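Yersinopine dehydrogenase (Yersinia pestis, PDB 6C4M) catalyses the NADPH-dependent reductive condensation of pyruvate with an amino-acid-derived intermediate, the last step in making the metallophore yersinopine. Local coordinates at residues D299-L310 and V422-R433. Numbering follows the deposited sequence.
Sequences DLAGLADDYKRL and VVMPTAQRLLQR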
loop_
_atom_site.group_PDB
_atom_site.type_symbol
_atom_site.label_atom_id
_atom_site.label_comp_id
_atom_site.label_asym_id
_atom_site.label_seq_id
_atom_site.Cartn_x
_atom_site.Cartn_y
_atom_site.Cartn_z
ATOM N N ASP A 299 10.884 10.120 -7.714
ATOM C CA ASP A 299 10.707 11.251 -8.641
ATOM C C ASP A 299 9.800 12.331 -8.045
ATOM O O ASP A 299 9.985 13.520 -8.320
ATOM C CB ASP A 299 10.116 10.807 -9.985
ATOM C CG ASP A 299 11.103 10.049 -10.872
ATOM O OD1 ASP A 299 12.330 10.129 -10.647
ATOM O OD2 ASP A 299 10.637 9.423 -11.846
ATOM N N LEU A 300 8.791 11.934 -7.265
ATOM C CA LEU A 300 7.927 12.908 -6.629
ATOM C C LEU A 300 8.726 13.772 -5.664
ATOM O O LEU A 300 8.634 15.007 -5.678
ATOM C CB LEU A 300 6.781 12.189 -5.921
ATOM C CG LEU A 300 5.785 13.019 -5.096
ATOM C CD1 LEU A 300 5.177 14.061 -5.929
ATOM C CD2 LEU A 300 4.703 12.122 -4.526
ATOM N N ALA A 301 9.536 13.136 -4.826
ATOM C CA ALA A 301 10.362 13.888 -3.896
ATOM C C ALA A 301 11.403 14.730 -4.628
ATOM O O ALA A 301 11.664 15.867 -4.235
ATOM C CB ALA A 301 11.031 12.919 -2.927
ATOM N N GLY A 302 12.049 14.171 -5.657
ATOM C CA GLY A 302 13.075 14.916 -6.379
ATOM C C GLY A 302 12.527 16.117 -7.132
ATOM O O GLY A 302 13.175 17.173 -7.212
ATOM N N LEU A 303 11.341 15.975 -7.730
ATOM C CA LEU A 303 10.733 17.121 -8.412
ATOM C C LEU A 303 10.371 18.246 -7.434
ATOM O O LEU A 303 10.552 19.438 -7.742
ATOM C CB LEU A 303 9.502 16.649 -9.199
ATOM C CG LEU A 303 8.715 17.708 -9.985
ATOM C CD1 LEU A 303 9.592 18.342 -11.031
ATOM C CD2 LEU A 303 7.467 17.113 -10.609
ATOM N N ALA A 304 9.866 17.898 -6.249
ATOM C CA ALA A 304 9.667 18.907 -5.211
ATOM C C ALA A 304 10.979 19.611 -4.863
ATOM O O ALA A 304 11.001 20.833 -4.680
ATOM C CB ALA A 304 9.048 18.254 -3.963
ATOM N N ASP A 305 12.082 18.853 -4.742
ATOM C CA ASP A 305 13.389 19.488 -4.542
ATOM C C ASP A 305 13.696 20.465 -5.673
ATOM O O ASP A 305 14.285 21.521 -5.439
ATOM C CB ASP A 305 14.522 18.447 -4.486
ATOM C CG ASP A 305 14.522 17.617 -3.245
ATOM O OD1 ASP A 305 14.136 18.122 -2.170
ATOM O OD2 ASP A 305 14.977 16.456 -3.357
ATOM N N ASP A 306 13.370 20.089 -6.914
ATOM C CA ASP A 306 13.664 20.939 -8.066
ATOM C C ASP A 306 12.874 22.256 -7.994
ATOM O O ASP A 306 13.414 23.343 -8.254
ATOM C CB ASP A 306 13.330 20.198 -9.363
ATOM C CG ASP A 306 14.308 19.056 -9.690
ATOM O OD1 ASP A 306 15.296 18.840 -8.952
ATOM O OD2 ASP A 306 14.083 18.382 -10.721
ATOM N N TYR A 307 11.579 22.167 -7.673
ATOM C CA TYR A 307 10.755 23.363 -7.585
ATOM C C TYR A 307 11.234 24.269 -6.458
ATOM O O TYR A 307 11.210 25.489 -6.588
ATOM C CB TYR A 307 9.291 22.990 -7.381
ATOM C CG TYR A 307 8.569 22.362 -8.572
ATOM C CD1 TYR A 307 8.883 22.688 -9.883
ATOM C CD2 TYR A 307 7.536 21.462 -8.366
ATOM C CE1 TYR A 307 8.186 22.122 -10.961
ATOM C CE2 TYR A 307 6.836 20.893 -9.429
ATOM C CZ TYR A 307 7.162 21.211 -10.719
ATOM O OH TYR A 307 6.456 20.600 -11.765
ATOM N N LYS A 308 11.709 23.694 -5.360
ATOM C CA LYS A 308 12.299 24.520 -4.313
ATOM C C LYS A 308 13.483 25.313 -4.850
ATOM O O LYS A 308 13.631 26.510 -4.548
ATOM C CB LYS A 308 12.727 23.661 -3.134
ATOM C CG LYS A 308 13.666 24.327 -2.147
ATOM C CD LYS A 308 13.953 23.297 -1.036
ATOM C CE LYS A 308 14.840 23.844 0.042
ATOM N NZ LYS A 308 16.108 24.344 -0.518
ATOM N N ARG A 309 14.341 24.659 -5.640
ATOM C CA ARG A 309 15.468 25.352 -6.262
ATOM C C ARG A 309 14.992 26.495 -7.139
ATOM O O ARG A 309 15.558 27.592 -7.101
ATOM C CB ARG A 309 16.302 24.387 -7.108
ATOM C CG ARG A 309 17.759 24.285 -6.679
ATOM C CD ARG A 309 18.597 23.278 -7.538
ATOM N NE ARG A 309 17.988 21.943 -7.643
ATOM C CZ ARG A 309 17.967 21.043 -6.665
ATOM N NH1 ARG A 309 18.520 21.325 -5.493
ATOM N NH2 ARG A 309 17.383 19.857 -6.852
ATOM N N LEU A 310 13.979 26.237 -7.973
ATOM C CA LEU A 310 13.504 27.250 -8.908
ATOM C C LEU A 310 12.816 28.390 -8.179
ATOM O O LEU A 310 13.098 29.564 -8.437
ATOM C CB LEU A 310 12.548 26.620 -9.927
ATOM C CG LEU A 310 11.935 27.566 -10.958
ATOM C CD1 LEU A 310 13.017 28.283 -11.732
ATOM C CD2 LEU A 310 11.018 26.806 -11.916
ATOM N N VAL A 422 19.406 27.354 -13.212
ATOM C CA VAL A 422 18.893 26.461 -12.179
ATOM C C VAL A 422 18.737 25.081 -12.802
ATOM O O VAL A 422 18.070 24.944 -13.833
ATOM C CB VAL A 422 17.540 26.953 -11.636
ATOM C CG1 VAL A 422 16.935 25.921 -10.720
ATOM C CG2 VAL A 422 17.682 28.292 -10.887
ATOM N N VAL A 423 19.307 24.059 -12.169
ATOM C CA VAL A 423 19.191 22.692 -12.673
ATOM C C VAL A 423 18.045 22.003 -11.955
ATOM O O VAL A 423 17.882 22.150 -10.735
ATOM C CB VAL A 423 20.514 21.915 -12.504
ATOM C CG1 VAL A 423 21.662 22.730 -13.103
ATOM C CG2 VAL A 423 20.774 21.585 -11.060
ATOM N N MET A 424 17.215 21.297 -12.724
ATOM C CA MET A 424 16.098 20.505 -12.199
ATOM C C MET A 424 16.222 19.078 -12.744
ATOM O O MET A 424 15.532 18.696 -13.704
ATOM C CB MET A 424 14.759 21.150 -12.573
ATOM C CG MET A 424 14.577 22.623 -12.085
ATOM S SD MET A 424 13.078 23.321 -12.792
ATOM C CE MET A 424 11.953 22.643 -11.603
ATOM N N PRO A 425 17.103 18.259 -12.158
ATOM C CA PRO A 425 17.390 16.945 -12.765
ATOM C C PRO A 425 16.196 16.025 -12.809
ATOM O O PRO A 425 16.091 15.215 -13.732
ATOM C CB PRO A 425 18.501 16.372 -11.874
ATOM C CG PRO A 425 19.079 17.517 -11.180
ATOM C CD PRO A 425 17.990 18.538 -11.022
ATOM N N THR A 426 15.304 16.065 -11.824
ATOM C CA THR A 426 14.152 15.174 -11.899
ATOM C C THR A 426 13.198 15.635 -12.988
ATOM O O THR A 426 12.731 14.823 -13.798
ATOM C CB THR A 426 13.461 15.080 -10.542
ATOM O OG1 THR A 426 14.423 14.629 -9.594
ATOM C CG2 THR A 426 12.334 14.101 -10.576
ATOM N N ALA A 427 12.917 16.945 -13.045
ATOM C CA ALA A 427 12.120 17.483 -14.146
ATOM C C ALA A 427 12.727 17.133 -15.505
ATOM O O ALA A 427 12.011 16.775 -16.446
ATOM C CB ALA A 427 11.994 19.000 -14.019
ATOM N N GLN A 428 14.044 17.224 -15.623
ATOM C CA GLN A 428 14.692 16.932 -16.892
ATOM C C GLN A 428 14.552 15.451 -17.248
ATOM O O GLN A 428 14.223 15.106 -18.391
ATOM C CB GLN A 428 16.151 17.362 -16.790
ATOM C CG GLN A 428 17.017 17.170 -17.990
ATOM C CD GLN A 428 18.400 17.743 -17.733
ATOM O OE1 GLN A 428 18.539 18.796 -17.096
ATOM N NE2 GLN A 428 19.429 17.046 -18.196
ATOM N N ARG A 429 14.732 14.568 -16.261
ATOM C CA ARG A 429 14.599 13.140 -16.509
ATOM C C ARG A 429 13.179 12.796 -16.923
ATOM O O ARG A 429 12.971 12.056 -17.900
ATOM C CB ARG A 429 15.045 12.353 -15.261
ATOM C CG ARG A 429 14.470 10.931 -15.132
ATOM C CD ARG A 429 15.167 10.044 -14.006
ATOM N NE ARG A 429 14.715 10.366 -12.646
ATOM C CZ ARG A 429 15.330 11.205 -11.801
ATOM N NH1 ARG A 429 16.461 11.824 -12.140
ATOM N NH2 ARG A 429 14.815 11.422 -10.591
ATOM N N LEU A 430 12.197 13.388 -16.236
ATOM C CA LEU A 430 10.789 13.146 -16.545
ATOM C C LEU A 430 10.436 13.599 -17.957
ATOM O O LEU A 430 9.686 12.920 -18.665
ATOM C CB LEU A 430 9.903 13.870 -15.541
ATOM C CG LEU A 430 9.880 13.435 -14.090
ATOM C CD1 LEU A 430 9.075 14.368 -13.185
ATOM C CD2 LEU A 430 9.308 12.025 -14.023
ATOM N N LEU A 431 10.910 14.770 -18.374
ATOM C CA LEU A 431 10.557 15.222 -19.714
ATOM C C LEU A 431 11.339 14.488 -20.799
ATOM O O LEU A 431 10.799 14.244 -21.881
ATOM C CB LEU A 431 10.762 16.734 -19.821
ATOM C CG LEU A 431 9.678 17.562 -19.117
ATOM C CD1 LEU A 431 9.995 19.052 -19.175
ATOM C CD2 LEU A 431 8.273 17.315 -19.693
ATOM N N GLN A 432 12.599 14.129 -20.530
ATOM C CA GLN A 432 13.346 13.294 -21.462
ATOM C C GLN A 432 12.622 11.987 -21.707
ATOM O O GLN A 432 12.539 11.514 -22.844
ATOM C CB GLN A 432 14.740 13.033 -20.916
ATOM C CG GLN A 432 15.649 14.221 -20.950
ATOM C CD GLN A 432 17.003 13.888 -20.378
ATOM O OE1 GLN A 432 17.156 12.878 -19.687
ATOM N NE2 GLN A 432 18.002 14.712 -20.682
ATOM N N ARG A 433 12.105 11.380 -20.644
ATOM C CA ARG A 433 11.433 10.095 -20.773
ATOM C C ARG A 433 10.159 10.247 -21.588
ATOM O O ARG A 433 9.893 9.458 -22.502
ATOM C CB ARG A 433 11.139 9.539 -19.375
ATOM C CG ARG A 433 10.546 8.150 -19.331
ATOM C CD ARG A 433 9.987 7.808 -17.937
ATOM N NE ARG A 433 10.999 7.751 -16.871
ATOM C CZ ARG A 433 10.767 8.108 -15.610
ATOM N NH1 ARG A 433 9.566 8.531 -15.269
ATOM N NH2 ARG A 433 11.724 8.029 -14.678
HETATM O O HOH W 1 8.221 8.670 -12.620
HETATM O O HOH W 2 12.460 7.338 -11.669
HETATM O O HOH W 3 16.235 16.260 -8.406
#
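D299 divides its carboxylate between R429 and R433, one helical turn apart. R429 comes side-on, bringing NE and NH2 to the same oxygen, OD1, from one face of the carboxylate; the shorter bond, NH2 to OD1, is 2.8 Å. R433 NH2 makes a weak, nearly coplanar salt bridge to OD2, accompanied by a water joining OD2 to R433 NH1; R433 NH1 also donates to L265 O. At G302 the bare backbone admits T426, whose OG1 lies 3.4 Å from G302 C, while the methyl CG2, swung anti to the backbone N, reaches D299 O at 3.3 Å and L303 N. L303 lays CD1 against A427 CB and CD2 across L430, and also touches P261 and P262 of helix 255-264, which carries the proposed proton donor/acceptor H260, about 8 Å from L303 between side chains. Between these helices, whose N-to-C directions differ by 123°, D306 offers OD2 to first-turn amides of helix 425-445, with M424 at the N-cap position: A427 N at 3.0 Å, almost straight, and T426 N more weakly, so the carboxylate probably interacts favourably with the helix dipole. A water links D306 OD1 to T426 OG1. Y307 CD1 meets M424 CE at 3.5 Å. R309, bent at chi3 (-52°), sends NH2 back to D306 OD1 and NE to V423 O, 3.1 Å away.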